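Local structure of NreA protein (Staphylococcus carnosus subsp. carnosus TM300, 4IUH) at residues E93-D96 / A97-Q101; S61-N65 / Y66-M70. The protein acts as a cytosolic GAF-domain receptor that binds nitrate for the staphylococcal nitrate regulation system, here crystallised with iodide bound. All coordinates share one frame; numbering follows the deposited sequence.

Contact 1. Residues E93-D96 / A97-Q101; sequences EDVD and AELSQ
D94 and E98 grip each other across the single turn of helix 95-98, which follows strand 90-92 in the GAF domain, in an N-cap arrangement where the cap residue reaches into the helix and a helix residue reaches back. D94 is the N-cap. Its CG lies anti to the backbone N (chi1 -170°), which turns the carboxylate toward the amide of A97, and OD1 takes a weak capping bond from A97 N at 3.3 Å. That amide is shared, since it also bonds weakly to D94 O; the A97 methyl CB lies beside the carboxylate, 3.6 Å from D94 OD2. In the other direction E98 OE2 accepts from D94 N at 2.7 Å. The E98 side chain is extended beyond CG (chi2 179°), and its CB and CG pass beside D94 O to bring the carboxylate back; the donor stands 47° out of the carboxylate plane. Both acids thus accept amides at the start of the turn, and these N-H groups probably offset their closeness.

Backbone bonds complete the turn. E98 N meets D94 O at 2.8 Å, and L99 N meets V95 O at 3.2 Å, just where L99 leaves helical geometry. V95 is also backbone-bonded to T116.

Apolar contact is sparse. Buried V95 and L99 touch through V95 CG1 and L99 CD1, 3.7 Å apart, and L99 also touches Y107.

Water works at both ends. One molecule links E93 N to E98 OE1. At the carboxyl end another donates to both D96 O, at 2.6 Å, and L99 O, at 2.8 Å.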
ATOM      1  N   GLU A  93      12.643  -1.701   4.679  1.00 29.52           N
ATOM      2  CA  GLU A  93      13.551  -2.654   4.046  1.00 31.04           C
ATOM      3  C   GLU A  93      13.457  -4.028   4.700  1.00 31.45           C
ATOM      4  O   GLU A  93      13.568  -5.044   4.024  1.00 32.19           O
ATOM      5  CB  GLU A  93      14.999  -2.152   4.112  1.00 33.23           C
ATOM      6  CG  GLU A  93      15.208  -0.727   3.616  1.00 33.46           C
ATOM      7  CD  GLU A  93      15.352  -0.632   2.106  1.00 34.11           C
ATOM      8  OE1 GLU A  93      15.282  -1.679   1.418  1.00 34.23           O
ATOM      9  OE2 GLU A  93      15.540   0.499   1.600  1.00 34.76           O
ATOM     10  N   ASP A  94      13.251  -4.048   6.018  1.00 18.34           N
ATOM     11  CA  ASP A  94      13.265  -5.287   6.796  1.00 19.37           C
ATOM     12  C   ASP A  94      12.160  -5.262   7.846  1.00 18.28           C
ATOM     13  O   ASP A  94      12.335  -4.730   8.950  1.00 18.80           O
ATOM     14  CB  ASP A  94      14.637  -5.479   7.454  1.00 21.91           C
ATOM     15  CG  ASP A  94      14.813  -6.860   8.084  1.00 23.65           C
ATOM     16  OD1 ASP A  94      13.809  -7.536   8.387  1.00 22.89           O
ATOM     17  OD2 ASP A  94      15.977  -7.266   8.292  1.00 26.16           O
ATOM     18  N   VAL A  95      11.027  -5.859   7.503  1.00 16.51           N
ATOM     19  CA  VAL A  95       9.858  -5.819   8.367  1.00 15.65           C
ATOM     20  C   VAL A  95      10.116  -6.467   9.730  1.00 17.37           C
ATOM     21  O   VAL A  95       9.769  -5.896  10.766  1.00 17.37           O
ATOM     22  CB  VAL A  95       8.632  -6.457   7.686  1.00 14.72           C
ATOM     23  CG1 VAL A  95       7.495  -6.613   8.679  1.00 14.53           C
ATOM     24  CG2 VAL A  95       8.197  -5.612   6.495  1.00 13.15           C
ATOM     25  N   ASP A  96      10.737  -7.642   9.722  1.00 32.24           N
ATOM     26  CA  ASP A  96      10.982  -8.392  10.951  1.00 34.34           C
ATOM     27  C   ASP A  96      11.827  -7.619  11.955  1.00 35.45           C
ATOM     28  O   ASP A  96      11.633  -7.739  13.162  1.00 36.73           O
ATOM     29  CB  ASP A  96      11.668  -9.722  10.639  1.00 36.70           C
ATOM     30  CG  ASP A  96      10.825 -10.618   9.762  1.00 36.50           C
ATOM     31  OD1 ASP A  96       9.584 -10.577   9.902  1.00 35.46           O
ATOM     32  OD2 ASP A  96      11.401 -11.355   8.929  1.00 37.89           O
ATOM     33  N   ALA A  97      12.759  -6.824  11.446  1.00 22.37           N
ATOM     34  CA  ALA A  97      13.711  -6.121  12.287  1.00 24.02           C
ATOM     35  C   ALA A  97      13.333  -4.665  12.575  1.00 22.79           C
ATOM     36  O   ALA A  97      13.733  -4.115  13.599  1.00 24.34           O
ATOM     37  CB  ALA A  97      15.101  -6.193  11.664  1.00 25.67           C
ATOM     38  N   GLU A  98      12.572  -4.044  11.675  1.00 22.64           N
ATOM     39  CA  GLU A  98      12.282  -2.609  11.780  1.00 21.82           C
ATOM     40  C   GLU A  98      10.948  -2.280  12.452  1.00 20.75           C
ATOM     41  O   GLU A  98      10.794  -1.200  13.017  1.00 21.09           O
ATOM     42  CB  GLU A  98      12.336  -1.933  10.405  1.00 20.44           C
ATOM     43  CG  GLU A  98      13.696  -1.955   9.720  1.00 21.88           C
ATOM     44  CD  GLU A  98      13.660  -1.286   8.348  1.00 20.81           C
ATOM     45  OE1 GLU A  98      13.123  -0.162   8.243  1.00 20.65           O
ATOM     46  OE2 GLU A  98      14.148  -1.883   7.367  1.00 21.12           O
ATOM     47  N   LEU A  99       9.987  -3.196  12.381  1.00 17.61           N
ATOM     48  CA  LEU A  99       8.688  -2.987  13.019  1.00 17.01           C
ATOM     49  C   LEU A  99       8.605  -3.666  14.386  1.00 18.96           C
ATOM     50  O   LEU A  99       9.000  -4.819  14.548  1.00 20.15           O
ATOM     51  CB  LEU A  99       7.543  -3.493  12.132  1.00 15.26           C
ATOM     52  CG  LEU A  99       7.384  -2.872  10.741  1.00 13.52           C
ATOM     53  CD1 LEU A  99       6.176  -3.453  10.042  1.00 12.40           C
ATOM     54  CD2 LEU A  99       7.273  -1.360  10.826  1.00 13.15           C
ATOM     55  N   SER A 100       8.081  -2.943  15.368  1.00 19.65           N
ATOM     56  CA  SER A 100       7.807  -3.525  16.679  1.00 21.73           C
ATOM     57  C   SER A 100       6.622  -4.490  16.598  1.00 21.26           C
ATOM     58  O   SER A 100       5.927  -4.556  15.584  1.00 19.30           O
ATOM     59  CB  SER A 100       7.498  -2.428  17.698  1.00 22.91           C
ATOM     60  OG  SER A 100       6.271  -1.793  17.385  1.00 21.40           O
ATOM     61  N   GLN A 101       6.409  -5.240  17.671  1.00 23.47           N
ATOM     62  CA  GLN A 101       5.256  -6.117  17.786  1.00 23.79           C
ATOM     63  C   GLN A 101       3.958  -5.321  17.621  1.00 22.43           C
ATOM     64  O   GLN A 101       3.071  -5.720  16.863  1.00 21.27           O
ATOM     65  CB  GLN A 101       5.293  -6.834  19.135  1.00 26.99           C
ATOM     66  CG  GLN A 101       4.026  -7.564  19.520  1.00 28.09           C
ATOM     67  CD  GLN A 101       4.106  -8.140  20.923  1.00 31.71           C
ATOM     68  OE1 GLN A 101       3.233  -7.899  21.758  1.00 33.15           O
ATOM     69  NE2 GLN A 101       5.164  -8.897  21.193  1.00 33.54           N
TER
HETATM   70  O   HOH W   1      13.511   0.931   6.068  1.00  9.87           O
HETATM   71  O   HOH W   2      11.292  -6.224  15.262  1.00 20.68           O

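Contact 2. Residues S61-N65 / Y66-M70; sequences SGNIN and YRYRM
N65 and R67 form an Asx turn in the loop after strand 54-61, at the entry to a short run of residues with helical backbone angles. The turn is closed by R67 N, which donates to N65 OD1 at 3.0 Å with an N-H...O angle of 159°, arriving in the carbonyl plane on a lone pair. With CG set between its backbone N and carbonyl carbon (chi1 52°), the N65 amide turns back toward the backbone of Y66 and R67. OD1 also receives water 3, which accepts a weak bond from Y68 N. The ND2 of N65 lies over one face of the R67 guanidinium, offset toward the rim, and is itself held by S112 O.

N63 fixes the backbone of the same residue: its ND2 donates to N65 O at 3.0 Å, from above that carbonyl plane. The same ND2 comes near both tyrosine rings. Against Y66 the approach is oblique, N63 ND2 to Y66 CE1 3.6 Å, with amide and ring planes 53° apart; Y66 also lies against N65 C through its CB and CG. The buried Y68, which packs on W57 and A60 of the strand, instead presents its ring edge, where N65 O lies in plane, 3.7 Å from Y68 CE1.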
ATOM      1  N   SER A  61      -2.737  -7.681  -5.859  1.00 21.00           N
ATOM      2  CA  SER A  61      -2.049  -8.419  -6.912  1.00 23.06           C
ATOM      3  C   SER A  61      -0.942  -9.263  -6.296  1.00 22.87           C
ATOM      4  O   SER A  61      -0.091  -8.750  -5.567  1.00 20.76           O
ATOM      5  CB  SER A  61      -1.450  -7.445  -7.929  1.00 22.92           C
ATOM      6  OG  SER A  61      -0.705  -8.126  -8.921  1.00 25.14           O
ATOM      7  N   GLY A  62      -0.960 -10.561  -6.580  1.00 25.48           N
ATOM      8  CA  GLY A  62       0.037 -11.470  -6.046  1.00 25.99           C
ATOM      9  C   GLY A  62      -0.249 -11.857  -4.608  1.00 25.02           C
ATOM     10  O   GLY A  62       0.639 -12.324  -3.892  1.00 24.83           O
ATOM     11  N   ASN A  63      -1.491 -11.646  -4.180  1.00 24.72           N
ATOM     12  CA  ASN A  63      -1.920 -12.043  -2.844  1.00 24.38           C
ATOM     13  C   ASN A  63      -1.804 -13.551  -2.663  1.00 27.35           C
ATOM     14  O   ASN A  63      -2.038 -14.307  -3.601  1.00 30.19           O
ATOM     15  CB  ASN A  63      -3.363 -11.592  -2.598  1.00 24.30           C
ATOM     16  CG  ASN A  63      -4.305 -12.007  -3.719  1.00 27.08           C
ATOM     17  OD1 ASN A  63      -4.170 -11.552  -4.853  1.00 27.33           O
ATOM     18  ND2 ASN A  63      -5.269 -12.867  -3.402  1.00 29.54           N
ATOM     19  N   ILE A  64      -1.431 -13.989  -1.465  1.00 27.29           N
ATOM     20  CA  ILE A  64      -1.319 -15.422  -1.203  1.00 30.49           C
ATOM     21  C   ILE A  64      -2.598 -16.008  -0.599  1.00 32.43           C
ATOM     22  O   ILE A  64      -2.801 -17.222  -0.614  1.00 35.92           O
ATOM     23  CB  ILE A  64      -0.089 -15.776  -0.337  1.00 30.15           C
ATOM     24  CG1 ILE A  64      -0.102 -14.986   0.971  1.00 27.45           C
ATOM     25  CG2 ILE A  64       1.191 -15.519  -1.119  1.00 29.61           C
ATOM     26  CD1 ILE A  64       0.968 -15.419   1.960  1.00 27.73           C
ATOM     27  N   ASN A  65      -3.454 -15.136  -0.074  1.00 30.34           N
ATOM     28  CA  ASN A  65      -4.798 -15.525   0.342  1.00 32.37           C
ATOM     29  C   ASN A  65      -5.756 -14.353   0.187  1.00 30.60           C
ATOM     30  O   ASN A  65      -5.406 -13.341  -0.422  1.00 28.22           O
ATOM     31  CB  ASN A  65      -4.808 -16.040   1.779  1.00 33.04           C
ATOM     32  CG  ASN A  65      -4.152 -15.081   2.740  1.00 29.62           C
ATOM     33  OD1 ASN A  65      -4.727 -14.051   3.099  1.00 27.64           O
ATOM     34  ND2 ASN A  65      -2.935 -15.408   3.164  1.00 29.28           N
ATOM     35  N   TYR A  66      -6.959 -14.482   0.736  1.00 32.11           N
ATOM     36  CA  TYR A  66      -7.959 -13.428   0.595  1.00 31.08           C
ATOM     37  C   TYR A  66      -8.299 -12.718   1.907  1.00 29.43           C
ATOM     38  O   TYR A  66      -9.332 -12.057   2.006  1.00 29.60           O
ATOM     39  CB  TYR A  66      -9.233 -13.971  -0.060  1.00 34.67           C
ATOM     40  CG  TYR A  66      -9.048 -14.391  -1.503  1.00 36.41           C
ATOM     41  CD1 TYR A  66      -8.882 -13.445  -2.506  1.00 34.76           C
ATOM     42  CD2 TYR A  66      -9.051 -15.735  -1.867  1.00 40.17           C
ATOM     43  CE1 TYR A  66      -8.718 -13.822  -3.828  1.00 36.73           C
ATOM     44  CE2 TYR A  66      -8.887 -16.118  -3.186  1.00 42.19           C
ATOM     45  CZ  TYR A  66      -8.718 -15.157  -4.162  1.00 40.43           C
ATOM     46  OH  TYR A  66      -8.553 -15.529  -5.480  1.00 42.79           O
ATOM     47  N   ARG A  67      -7.429 -12.840   2.905  1.00 39.15           N
ATOM     48  CA  ARG A  67      -7.682 -12.219   4.203  1.00 39.03           C
ATOM     49  C   ARG A  67      -7.654 -10.691   4.156  1.00 35.50           C
ATOM     50  O   ARG A  67      -8.285 -10.030   4.984  1.00 33.94           O
ATOM     51  CB  ARG A  67      -6.716 -12.744   5.271  1.00 41.95           C
ATOM     52  CG  ARG A  67      -7.060 -14.148   5.764  1.00 44.25           C
ATOM     53  CD  ARG A  67      -6.537 -14.396   7.173  1.00 45.37           C
ATOM     54  NE  ARG A  67      -5.079 -14.430   7.219  1.00 46.31           N
ATOM     55  CZ  ARG A  67      -4.355 -15.538   7.081  1.00 47.87           C
ATOM     56  NH1 ARG A  67      -4.956 -16.708   6.887  1.00 48.98           N
ATOM     57  NH2 ARG A  67      -3.029 -15.477   7.133  1.00 47.79           N
ATOM     58  N   TYR A  68      -6.937 -10.136   3.182  1.00 22.22           N
ATOM     59  CA  TYR A  68      -6.842  -8.686   3.039  1.00 19.79           C
ATOM     60  C   TYR A  68      -8.228  -8.069   2.837  1.00 20.76           C
ATOM     61  O   TYR A  68      -8.467  -6.928   3.230  1.00 19.52           O
ATOM     62  CB  TYR A  68      -5.917  -8.312   1.872  1.00 18.43           C
ATOM     63  CG  TYR A  68      -6.514  -8.581   0.506  1.00 20.07           C
ATOM     64  CD1 TYR A  68      -6.365  -9.818  -0.111  1.00 22.20           C
ATOM     65  CD2 TYR A  68      -7.235  -7.598  -0.167  1.00 19.92           C
ATOM     66  CE1 TYR A  68      -6.914 -10.067  -1.354  1.00 24.14           C
ATOM     67  CE2 TYR A  68      -7.790  -7.840  -1.410  1.00 21.81           C
ATOM     68  CZ  TYR A  68      -7.625  -9.075  -1.998  1.00 23.91           C
ATOM     69  OH  TYR A  68      -8.173  -9.314  -3.236  1.00 26.19           O
ATOM     70  N   ARG A  69      -9.133  -8.832   2.226  1.00 33.27           N
ATOM     71  CA  ARG A  69     -10.488  -8.368   1.945  1.00 34.10           C
ATOM     72  C   ARG A  69     -11.280  -8.068   3.208  1.00 34.66           C
ATOM     73  O   ARG A  69     -12.173  -7.223   3.199  1.00 34.85           O
ATOM     74  CB  ARG A  69     -11.254  -9.415   1.141  1.00 37.17           C
ATOM     75  CG  ARG A  69     -10.894  -9.510  -0.328  1.00 37.29           C
ATOM     76  CD  ARG A  69     -11.773 -10.562  -0.983  1.00 41.10           C
ATOM     77  NE  ARG A  69     -11.559 -10.676  -2.421  1.00 42.01           N
ATOM     78  CZ  ARG A  69     -12.118 -11.615  -3.179  1.00 45.62           C
ATOM     79  NH1 ARG A  69     -12.921 -12.523  -2.633  1.00 48.58           N
ATOM     80  NH2 ARG A  69     -11.871 -11.652  -4.483  1.00 46.46           N
ATOM     81  N   MET A  70     -10.970  -8.783   4.284  1.00 34.94           N
ATOM     82  CA  MET A  70     -11.685  -8.622   5.540  1.00 35.74           C
ATOM     83  C   MET A  70     -11.198  -7.406   6.316  1.00 33.39           C
ATOM     84  O   MET A  70     -11.781  -7.036   7.331  1.00 34.00           O
ATOM     85  CB  MET A  70     -11.523  -9.869   6.408  1.00 38.04           C
ATOM     86  CG  MET A  70     -12.089 -11.144   5.804  1.00 41.32           C
ATOM     87  SD  MET A  70     -11.954 -12.543   6.948  1.00 44.64           S
ATOM     88  CE  MET A  70     -10.197 -12.494   7.330  1.00 42.29           C
TER
HETATM   89  O   HOH W   3      -4.173 -11.255   2.858  1.00 22.16           O

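In the fold
Along the chain the two contacts come in series, neither nested nor crossing, and each closes just a tight local turn. Contact 2 comes first: leaving the edge strand 54-61, it turns the chain into the long loop that leads to helix 78-86. After that helix and the other edge strand, 90-92, contact 1 wraps the single-turn helix 95-98, which is tied to strand 115-125. The centres of contact 1 and contact 2 are about 21 Å apart, and the nearest atoms of contact 1 and contact 2 about 13 Å, without touching. The chain beyond contact 1 nevertheless returns to contact 2: after helix 101-106, helix 108-112 brings I109 and S112 against it, and E113 accepts from I64 N.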